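Local coordinates for protein glutathione S-transferase (Lodderomyces elongisporus, PDB 4IVF) that binds two glutathione molecules per subunit and, as a member of the glutathione S-transferase superfamily, probably catalyses glutathione-dependent chemistry, at residues P14-V27 with V176-L188. Sequence-based numbering, arbitrary orientation.
With GSH (glutathione), chain T; GSH (glutathione), chain U.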
ATOM      1  N   PRO F  14      -4.212  18.358  -7.797  1.00 19.66           N
ATOM      2  CA  PRO F  14      -5.624  17.948  -7.767  1.00 25.17           C
ATOM      3  C   PRO F  14      -5.832  16.556  -8.376  1.00 23.82           C
ATOM      4  O   PRO F  14      -6.130  16.426  -9.561  1.00 20.63           O
ATOM      5  CB  PRO F  14      -6.320  19.032  -8.595  1.00 20.44           C
ATOM      6  CG  PRO F  14      -5.253  19.572  -9.479  1.00 21.55           C
ATOM      7  CD  PRO F  14      -3.961  19.449  -8.754  1.00 15.02           C
ATOM      8  N   THR F  15      -5.668  15.529  -7.547  1.00 19.71           N
ATOM      9  CA  THR F  15      -5.594  14.138  -7.991  1.00 15.37           C
ATOM     10  C   THR F  15      -6.163  13.274  -6.858  1.00 17.75           C
ATOM     11  O   THR F  15      -6.194  13.728  -5.709  1.00 17.20           O
ATOM     12  CB  THR F  15      -4.121  13.717  -8.264  1.00 14.27           C
ATOM     13  OG1 THR F  15      -3.347  13.875  -7.071  1.00 18.31           O
ATOM     14  CG2 THR F  15      -3.478  14.538  -9.410  1.00 13.24           C
ATOM     15  N   PRO F  16      -6.606  12.035  -7.172  1.00 19.32           N
ATOM     16  CA  PRO F  16      -7.228  11.156  -6.161  1.00 17.18           C
ATOM     17  C   PRO F  16      -6.344  10.998  -4.938  1.00 17.76           C
ATOM     18  O   PRO F  16      -6.832  10.948  -3.807  1.00 16.34           O
ATOM     19  CB  PRO F  16      -7.330   9.792  -6.859  1.00 16.82           C
ATOM     20  CG  PRO F  16      -7.028  10.025  -8.301  1.00 21.65           C
ATOM     21  CD  PRO F  16      -6.405  11.364  -8.475  1.00 18.95           C
ATOM     22  N   ASN F  17      -5.035  10.927  -5.175  1.00 19.34           N
ATOM     23  CA  ASN F  17      -4.090  10.733  -4.097  1.00 13.44           C
ATOM     24  C   ASN F  17      -3.930  11.968  -3.226  1.00 18.63           C
ATOM     25  O   ASN F  17      -3.928  11.864  -1.991  1.00 13.98           O
ATOM     26  CB  ASN F  17      -2.755  10.247  -4.646  1.00 11.95           C
ATOM     27  CG  ASN F  17      -2.781   8.773  -4.955  1.00 14.87           C
ATOM     28  OD1 ASN F  17      -3.429   7.988  -4.243  1.00 14.98           O
ATOM     29  ND2 ASN F  17      -2.113   8.385  -6.028  1.00 12.40           N
ATOM     30  N   GLY F  18      -3.809  13.126  -3.872  1.00 10.71           N
ATOM     31  CA  GLY F  18      -3.809  14.399  -3.181  1.00 13.46           C
ATOM     32  C   GLY F  18      -5.041  14.601  -2.314  1.00 19.73           C
ATOM     33  O   GLY F  18      -4.941  15.045  -1.168  1.00 26.80           O
ATOM     34  N   TYR F  19      -6.203  14.261  -2.866  1.00 15.85           N
ATOM     35  CA  TYR F  19      -7.474  14.430  -2.177  1.00 12.14           C
ATOM     36  C   TYR F  19      -7.577  13.598  -0.895  1.00 11.92           C
ATOM     37  O   TYR F  19      -8.205  14.026   0.072  1.00 12.38           O
ATOM     38  CB  TYR F  19      -8.634  14.073  -3.117  1.00 15.66           C
ATOM     39  CG  TYR F  19      -8.759  14.988  -4.309  1.00 16.46           C
ATOM     40  CD1 TYR F  19      -8.469  16.340  -4.201  1.00 16.10           C
ATOM     41  CD2 TYR F  19      -9.157  14.501  -5.537  1.00 13.37           C
ATOM     42  CE1 TYR F  19      -8.584  17.182  -5.283  1.00 14.85           C
ATOM     43  CE2 TYR F  19      -9.278  15.334  -6.623  1.00 17.23           C
ATOM     44  CZ  TYR F  19      -8.992  16.674  -6.494  1.00 18.23           C
ATOM     45  OH  TYR F  19      -9.112  17.511  -7.578  1.00 21.33           O
ATOM     46  N   LYS F  20      -6.977  12.413  -0.889  1.00 14.57           N
ATOM     47  CA  LYS F  20      -6.963  11.576   0.309  1.00 17.62           C
ATOM     48  C   LYS F  20      -6.445  12.373   1.488  1.00 19.87           C
ATOM     49  O   LYS F  20      -7.027  12.363   2.574  1.00 18.33           O
ATOM     50  CB  LYS F  20      -6.053  10.367   0.127  1.00 10.73           C
ATOM     51  CG  LYS F  20      -6.551   9.284  -0.804  1.00 10.74           C
ATOM     52  CD  LYS F  20      -5.532   8.170  -0.767  1.00 10.33           C
ATOM     53  CE  LYS F  20      -5.590   7.223  -1.939  1.00 10.34           C
ATOM     54  NZ  LYS F  20      -4.401   6.299  -1.857  1.00 10.30           N
ATOM     55  N   ILE F  21      -5.345  13.079   1.261  1.00 15.86           N
ATOM     56  CA  ILE F  21      -4.675  13.793   2.327  1.00 14.12           C
ATOM     57  C   ILE F  21      -5.386  15.104   2.649  1.00 15.32           C
ATOM     58  O   ILE F  21      -5.563  15.441   3.818  1.00 20.68           O
ATOM     59  CB  ILE F  21      -3.179  14.041   2.003  1.00 17.36           C
ATOM     60  CG1 ILE F  21      -2.479  12.719   1.670  1.00 18.76           C
ATOM     61  CG2 ILE F  21      -2.493  14.727   3.159  1.00 13.08           C
ATOM     62  CD1 ILE F  21      -2.917  11.544   2.529  1.00 10.54           C
ATOM     63  N   SER F  22      -5.815  15.835   1.625  1.00 14.93           N
ATOM     64  CA  SER F  22      -6.472  17.114   1.890  1.00 13.21           C
ATOM     65  C   SER F  22      -7.825  16.904   2.578  1.00 18.11           C
ATOM     66  O   SER F  22      -8.191  17.653   3.480  1.00 14.54           O
ATOM     67  CB  SER F  22      -6.625  17.950   0.620  1.00 13.50           C
ATOM     68  OG  SER F  22      -7.523  17.354  -0.306  1.00 15.99           O
ATOM     69  N   ILE F  23      -8.561  15.885   2.152  1.00 19.45           N
ATOM     70  CA  ILE F  23      -9.780  15.493   2.860  1.00 22.33           C
ATOM     71  C   ILE F  23      -9.507  15.091   4.321  1.00 23.12           C
ATOM     72  O   ILE F  23     -10.209  15.537   5.230  1.00 21.33           O
ATOM     73  CB  ILE F  23     -10.521  14.351   2.144  1.00 16.18           C
ATOM     74  CG1 ILE F  23     -11.092  14.846   0.811  1.00 16.46           C
ATOM     75  CG2 ILE F  23     -11.648  13.807   3.028  1.00 23.69           C
ATOM     76  CD1 ILE F  23     -11.566  13.749  -0.081  1.00 16.44           C
ATOM     77  N   PHE F  24      -8.499  14.256   4.563  1.00 18.46           N
ATOM     78  CA  PHE F  24      -8.266  13.823   5.943  1.00 19.37           C
ATOM     79  C   PHE F  24      -7.833  14.971   6.841  1.00 21.45           C
ATOM     80  O   PHE F  24      -8.272  15.058   7.987  1.00 17.02           O
ATOM     81  CB  PHE F  24      -7.282  12.662   6.060  1.00 13.12           C
ATOM     82  CG  PHE F  24      -7.441  11.888   7.330  1.00 13.59           C
ATOM     83  CD1 PHE F  24      -8.711  11.542   7.782  1.00 18.35           C
ATOM     84  CD2 PHE F  24      -6.343  11.508   8.077  1.00 13.50           C
ATOM     85  CE1 PHE F  24      -8.880  10.831   8.969  1.00 20.02           C
ATOM     86  CE2 PHE F  24      -6.495  10.800   9.256  1.00 14.11           C
ATOM     87  CZ  PHE F  24      -7.773  10.456   9.709  1.00 14.83           C
ATOM     88  N   LEU F  25      -6.984  15.854   6.317  1.00 23.42           N
ATOM     89  CA  LEU F  25      -6.580  17.037   7.066  1.00 18.04           C
ATOM     90  C   LEU F  25      -7.793  17.888   7.443  1.00 15.87           C
ATOM     91  O   LEU F  25      -7.888  18.374   8.570  1.00 20.46           O
ATOM     92  CB  LEU F  25      -5.557  17.865   6.280  1.00 14.65           C
ATOM     93  CG  LEU F  25      -4.161  17.253   6.107  1.00 25.62           C
ATOM     94  CD1 LEU F  25      -3.350  18.018   5.053  1.00 20.21           C
ATOM     95  CD2 LEU F  25      -3.409  17.226   7.434  1.00 14.44           C
ATOM     96  N   GLU F  26      -8.716  18.066   6.501  1.00 15.91           N
ATOM     97  CA  GLU F  26      -9.916  18.860   6.761  1.00 26.38           C
ATOM     98  C   GLU F  26     -10.806  18.191   7.822  1.00 30.59           C
ATOM     99  O   GLU F  26     -11.338  18.854   8.711  1.00 18.65           O
ATOM    100  CB  GLU F  26     -10.709  19.084   5.471  1.00 25.69           C
ATOM    101  CG  GLU F  26     -10.036  20.010   4.462  1.00 31.31           C
ATOM    102  CD  GLU F  26      -9.963  21.453   4.938  1.00 37.08           C
ATOM    103  OE1 GLU F  26     -10.648  21.804   5.924  1.00 39.03           O
ATOM    104  OE2 GLU F  26      -9.218  22.243   4.323  1.00 42.13           O
ATOM    105  N   VAL F  27     -10.951  16.874   7.716  1.00 24.83           N
ATOM    106  CA  VAL F  27     -11.722  16.104   8.675  1.00 25.70           C
ATOM    107  C   VAL F  27     -11.135  16.260  10.076  1.00 26.01           C
ATOM    108  O   VAL F  27     -11.869  16.425  11.041  1.00 25.97           O
ATOM    109  CB  VAL F  27     -11.768  14.618   8.275  1.00 24.87           C
ATOM    110  CG1 VAL F  27     -12.235  13.758   9.439  1.00 25.90           C
ATOM    111  CG2 VAL F  27     -12.681  14.431   7.080  1.00 23.92           C
ATOM    112  N   VAL F 176      -9.282   5.934   8.096  1.00 15.64           N
ATOM    113  CA  VAL F 176      -8.430   6.323   6.976  1.00 13.49           C
ATOM    114  C   VAL F 176      -8.698   5.414   5.776  1.00 16.15           C
ATOM    115  O   VAL F 176      -8.470   5.798   4.635  1.00 13.67           O
ATOM    116  CB  VAL F 176      -6.912   6.293   7.338  1.00 15.87           C
ATOM    117  CG1 VAL F 176      -6.552   7.417   8.303  1.00 12.78           C
ATOM    118  CG2 VAL F 176      -6.515   4.947   7.924  1.00 17.85           C
ATOM    119  N   ALA F 177      -9.188   4.206   6.033  1.00 14.73           N
ATOM    120  CA  ALA F 177      -9.467   3.295   4.935  1.00 18.21           C
ATOM    121  C   ALA F 177     -10.585   3.855   4.052  1.00 15.56           C
ATOM    122  O   ALA F 177     -10.486   3.832   2.831  1.00 16.69           O
ATOM    123  CB  ALA F 177      -9.809   1.903   5.453  1.00 13.80           C
ATOM    124  N   ASP F 178     -11.635   4.384   4.669  1.00 15.93           N
ATOM    125  CA  ASP F 178     -12.711   5.019   3.909  1.00 16.44           C
ATOM    126  C   ASP F 178     -12.205   6.252   3.158  1.00 15.63           C
ATOM    127  O   ASP F 178     -12.522   6.462   1.990  1.00 16.48           O
ATOM    128  CB  ASP F 178     -13.864   5.424   4.832  1.00 16.62           C
ATOM    129  CG  ASP F 178     -14.404   4.262   5.639  1.00 15.52           C
ATOM    130  OD1 ASP F 178     -13.845   3.967   6.715  1.00 14.71           O
ATOM    131  OD2 ASP F 178     -15.386   3.640   5.196  1.00 24.84           O
ATOM    132  N   PHE F 179     -11.426   7.083   3.833  1.00 13.21           N
ATOM    133  CA  PHE F 179     -10.970   8.306   3.195  1.00 13.22           C
ATOM    134  C   PHE F 179     -10.017   8.024   2.045  1.00 10.88           C
ATOM    135  O   PHE F 179     -10.048   8.712   1.036  1.00 14.32           O
ATOM    136  CB  PHE F 179     -10.413   9.278   4.226  1.00 16.35           C
ATOM    137  CG  PHE F 179     -11.456   9.765   5.191  1.00 17.85           C
ATOM    138  CD1 PHE F 179     -12.518  10.533   4.741  1.00 13.53           C
ATOM    139  CD2 PHE F 179     -11.402   9.422   6.532  1.00 17.52           C
ATOM    140  CE1 PHE F 179     -13.500  10.978   5.610  1.00 16.58           C
ATOM    141  CE2 PHE F 179     -12.374   9.852   7.408  1.00 17.05           C
ATOM    142  CZ  PHE F 179     -13.436  10.636   6.946  1.00 16.47           C
ATOM    143  N   ALA F 180      -9.213   6.978   2.183  1.00 16.41           N
ATOM    144  CA  ALA F 180      -8.348   6.510   1.099  1.00 13.84           C
ATOM    145  C   ALA F 180      -9.145   6.099  -0.128  1.00 14.37           C
ATOM    146  O   ALA F 180      -8.836   6.520  -1.248  1.00 11.70           O
ATOM    147  CB  ALA F 180      -7.469   5.348   1.570  1.00 12.90           C
ATOM    148  N   LEU F 181     -10.158   5.259   0.076  1.00  9.48           N
ATOM    149  CA  LEU F 181     -10.975   4.777  -1.036  1.00  9.34           C
ATOM    150  C   LEU F 181     -11.704   5.941  -1.726  1.00 10.69           C
ATOM    151  O   LEU F 181     -11.834   5.990  -2.956  1.00 10.24           O
ATOM    152  CB  LEU F 181     -11.977   3.717  -0.546  1.00  9.45           C
ATOM    153  CG  LEU F 181     -12.890   3.157  -1.646  1.00  9.49           C
ATOM    154  CD1 LEU F 181     -12.074   2.435  -2.700  1.00  9.01           C
ATOM    155  CD2 LEU F 181     -13.969   2.247  -1.079  1.00  9.86           C
ATOM    156  N   LEU F 182     -12.153   6.887  -0.914  1.00 10.33           N
ATOM    157  CA  LEU F 182     -12.957   8.017  -1.373  1.00 11.83           C
ATOM    158  C   LEU F 182     -12.253   8.860  -2.450  1.00 13.58           C
ATOM    159  O   LEU F 182     -12.888   9.331  -3.395  1.00 12.36           O
ATOM    160  CB  LEU F 182     -13.323   8.893  -0.171  1.00 11.70           C
ATOM    161  CG  LEU F 182     -14.223  10.099  -0.407  1.00 13.53           C
ATOM    162  CD1 LEU F 182     -15.534   9.658  -1.047  1.00 14.11           C
ATOM    163  CD2 LEU F 182     -14.465  10.850   0.893  1.00 14.60           C
ATOM    164  N   GLY F 183     -10.945   9.055  -2.301  1.00 14.25           N
ATOM    165  CA  GLY F 183     -10.197   9.850  -3.259  1.00 12.58           C
ATOM    166  C   GLY F 183     -10.339   9.285  -4.662  1.00 11.59           C
ATOM    167  O   GLY F 183     -10.538  10.036  -5.605  1.00 13.87           O
ATOM    168  N   TRP F 184     -10.257   7.958  -4.779  1.00 10.07           N
ATOM    169  CA  TRP F 184     -10.304   7.253  -6.058  1.00  9.62           C
ATOM    170  C   TRP F 184     -11.708   6.954  -6.556  1.00 18.79           C
ATOM    171  O   TRP F 184     -11.936   6.875  -7.772  1.00 14.70           O
ATOM    172  CB  TRP F 184      -9.505   5.955  -5.980  1.00  9.00           C
ATOM    173  CG  TRP F 184      -8.027   6.185  -6.173  1.00 22.75           C
ATOM    174  CD1 TRP F 184      -7.093   6.409  -5.204  1.00  8.92           C
ATOM    175  CD2 TRP F 184      -7.331   6.227  -7.422  1.00 16.82           C
ATOM    176  NE1 TRP F 184      -5.849   6.591  -5.774  1.00 16.23           N
ATOM    177  CE2 TRP F 184      -5.969   6.483  -7.135  1.00 15.88           C
ATOM    178  CE3 TRP F 184      -7.721   6.060  -8.758  1.00 14.53           C
ATOM    179  CZ2 TRP F 184      -4.996   6.574  -8.135  1.00 14.13           C
ATOM    180  CZ3 TRP F 184      -6.749   6.160  -9.759  1.00 16.25           C
ATOM    181  CH2 TRP F 184      -5.405   6.418  -9.440  1.00  9.07           C
ATOM    182  N   ALA F 185     -12.640   6.767  -5.624  1.00 21.26           N
ATOM    183  CA  ALA F 185     -14.044   6.559  -5.978  1.00 17.47           C
ATOM    184  C   ALA F 185     -14.542   7.795  -6.727  1.00 17.91           C
ATOM    185  O   ALA F 185     -15.348   7.710  -7.649  1.00 17.79           O
ATOM    186  CB  ALA F 185     -14.881   6.321  -4.725  1.00 10.91           C
ATOM    187  N   TYR F 186     -14.033   8.946  -6.312  1.00 18.54           N
ATOM    188  CA  TYR F 186     -14.355  10.212  -6.930  1.00 17.76           C
ATOM    189  C   TYR F 186     -14.010  10.216  -8.426  1.00 19.37           C
ATOM    190  O   TYR F 186     -14.629  10.935  -9.207  1.00 13.21           O
ATOM    191  CB  TYR F 186     -13.593  11.310  -6.195  1.00 18.90           C
ATOM    192  CG  TYR F 186     -13.879  12.700  -6.674  1.00 21.03           C
ATOM    193  CD1 TYR F 186     -15.045  13.351  -6.309  1.00 27.15           C
ATOM    194  CD2 TYR F 186     -12.974  13.373  -7.484  1.00 19.69           C
ATOM    195  CE1 TYR F 186     -15.311  14.635  -6.752  1.00 33.19           C
ATOM    196  CE2 TYR F 186     -13.229  14.657  -7.925  1.00 23.84           C
ATOM    197  CZ  TYR F 186     -14.394  15.283  -7.557  1.00 31.26           C
ATOM    198  OH  TYR F 186     -14.646  16.562  -8.002  1.00 42.92           O
ATOM    199  N   ARG F 187     -13.042   9.387  -8.820  1.00 13.51           N
ATOM    200  CA  ARG F 187     -12.552   9.373 -10.199  1.00 17.02           C
ATOM    201  C   ARG F 187     -13.254   8.361 -11.120  1.00 18.25           C
ATOM    202  O   ARG F 187     -12.962   8.312 -12.322  1.00 13.84           O
ATOM    203  CB  ARG F 187     -11.045   9.116 -10.217  1.00 23.13           C
ATOM    204  CG  ARG F 187     -10.178  10.352 -10.045  1.00 20.93           C
ATOM    205  CD  ARG F 187     -10.050  11.093 -11.358  1.00 17.92           C
ATOM    206  NE  ARG F 187      -8.945  12.037 -11.325  1.00 22.18           N
ATOM    207  CZ  ARG F 187      -9.040  13.286 -10.881  1.00 26.37           C
ATOM    208  NH1 ARG F 187     -10.198  13.749 -10.418  1.00 23.02           N
ATOM    209  NH2 ARG F 187      -7.972  14.074 -10.902  1.00 27.92           N
ATOM    210  N   LEU F 188     -14.167   7.562 -10.566  1.00 11.50           N
ATOM    211  CA  LEU F 188     -14.876   6.552 -11.349  1.00 11.63           C
ATOM    212  C   LEU F 188     -15.711   7.164 -12.463  1.00 12.56           C
ATOM    213  O   LEU F 188     -15.885   6.567 -13.523  1.00 12.72           O
ATOM    214  CB  LEU F 188     -15.767   5.686 -10.448  1.00 19.04           C
ATOM    215  CG  LEU F 188     -15.073   4.587  -9.620  1.00 17.71           C
ATOM    216  CD1 LEU F 188     -16.075   3.810  -8.735  1.00 11.11           C
ATOM    217  CD2 LEU F 188     -14.313   3.624 -10.524  1.00 12.63           C
TER
HETATM  218  N1  GSH T 301       3.746   7.950 -13.749  1.00 37.65           N
HETATM  219  CA1 GSH T 301       2.370   7.843 -14.171  1.00 45.55           C
HETATM  220  C1  GSH T 301       2.282   7.018 -15.383  1.00 52.02           C
HETATM  221  O11 GSH T 301       3.305   6.446 -15.824  1.00 51.66           O
HETATM  222  O12 GSH T 301       1.189   6.865 -15.970  1.00 51.17           O
HETATM  223  CB1 GSH T 301       1.725   9.221 -14.352  1.00 32.55           C
HETATM  224  CG1 GSH T 301       0.280   9.175 -14.013  1.00 24.80           C
HETATM  225  CD1 GSH T 301       0.024   9.019 -12.513  1.00 22.50           C
HETATM  226  OE1 GSH T 301       0.871   9.357 -11.671  1.00 24.17           O
HETATM  227  N2  GSH T 301      -1.283   8.451 -12.015  1.00 22.62           N
HETATM  228  CA2 GSH T 301      -1.511   8.302 -10.586  1.00 22.61           C
HETATM  229  C2  GSH T 301      -1.527   6.841 -10.228  1.00 22.55           C
HETATM  230  O2  GSH T 301      -1.925   6.020 -11.043  1.00 23.25           O
HETATM  231  CB2 GSH T 301      -2.811   8.863 -10.227  1.00 28.19           C
HETATM  232  SG2 GSH T 301      -2.938  10.533 -10.763  1.00 38.23           S
HETATM  233  N3  GSH T 301      -1.090   6.389  -8.919  1.00 21.61           N
HETATM  234  CA3 GSH T 301      -1.133   4.971  -8.622  1.00 27.23           C
HETATM  235  C3  GSH T 301      -1.436   4.750  -7.194  1.00 30.36           C
HETATM  236  O31 GSH T 301      -2.113   5.578  -6.535  1.00 22.41           O
HETATM  237  O32 GSH T 301      -0.989   3.709  -6.637  1.00 34.89           O
HETATM  238  N1  GSH U 302       1.689   5.262  -3.946  1.00 19.54           N
HETATM  239  CA1 GSH U 302       1.584   6.691  -4.013  1.00 18.72           C
HETATM  240  C1  GSH U 302       0.729   7.193  -2.934  1.00 17.46           C
HETATM  241  O11 GSH U 302       1.006   8.263  -2.348  1.00 14.25           O
HETATM  242  O12 GSH U 302      -0.300   6.569  -2.590  1.00 20.22           O
HETATM  243  CB1 GSH U 302       1.028   7.109  -5.370  1.00 14.61           C
HETATM  244  CG1 GSH U 302       1.312   8.546  -5.565  1.00 12.84           C
HETATM  245  CD1 GSH U 302       0.990   9.049  -6.965  1.00 15.01           C
HETATM  246  OE1 GSH U 302       0.583   8.310  -7.873  1.00 19.64           O
HETATM  247  N2  GSH U 302       1.177  10.514  -7.258  1.00  9.07           N
HETATM  248  CA2 GSH U 302       0.894  11.004  -8.588  1.00 18.91           C
HETATM  249  C2  GSH U 302       2.144  11.676  -9.115  1.00 21.39           C
HETATM  250  O2  GSH U 302       2.814  12.392  -8.365  1.00 17.13           O
HETATM  251  CB2 GSH U 302      -0.204  11.967  -8.518  1.00 20.73           C
HETATM  252  SG2 GSH U 302      -1.654  11.188  -7.866  1.00 22.45           S
HETATM  253  N3  GSH U 302       2.554  11.483 -10.501  1.00 21.71           N
HETATM  254  CA3 GSH U 302       3.751  12.151 -10.979  1.00 19.11           C
HETATM  255  C3  GSH U 302       4.682  11.217 -11.644  1.00 27.05           C
HETATM  256  O31 GSH U 302       4.659   9.987 -11.408  1.00 25.06           O
HETATM  257  O32 GSH U 302       5.520  11.678 -12.464  1.00 31.13           O
HETATM  258  O   HOH W   1      -9.399  16.717 -10.274  1.00 28.22           O
HETATM  259  O   HOH W   2      -3.534   4.848  -4.226  1.00 11.88           O
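With CG of Trp184 turned beside its backbone N (chi1 -82°) and CG of Asn17 likewise (chi1 -79°), the indole edge and the amide meet at the glutathione site, where the thioredoxin-like N-terminal domain of this glutathione S-transferase fold packs on its helical C-terminal domain. Helices 16-27 and 176-185 run roughly antiparallel, at 139°, their axes 7.7 Å apart at closest approach. Such closeness suits Gly183: lacking a side chain, it lets its CA sit 3.6 Å from Pro16 O in a CA-H...O contact. Pro16, well placed in the first turn of a helix, where no earlier carbonyl needs its missing N-H, sets CB almost directly above the centre of the five-membered ring of Trp184, 3.5 Å from its centroid, a CH-pi contact. Its CD lies over one face of the Arg187 guanidinium, whose NH2 reaches back to Pro14 O in a weak hydrogen bond; water 1 links the same NH2 to Tyr19 OH. Farther along, Phe179 points its ring at helix 16-27, a broad apolar group able to touch Ile23 CG2, Phe24 CD1 and Val27 CG2 at once. Val176 CG1 lies over one face of the Phe24 ring, 3.5 Å from CE2. Lys20 stretches its extended chain along Ala180, apolar methylenes against the helix, and its NZ bonds Asn17 OD1, Gln114 OE1, Thr78 OG1 and water 2. Two donors thus grip OD1: Lys20 NZ, nearly in line with the C=O bond, and Trp184 NE1, 3.2 Å away and above the carbonyl plane. Held in this way, the amide presents its other end to ligand: Asn17 ND2 gives an almost straight hydrogen bond to O31 of the chain T glutathione, at 2.9 Å.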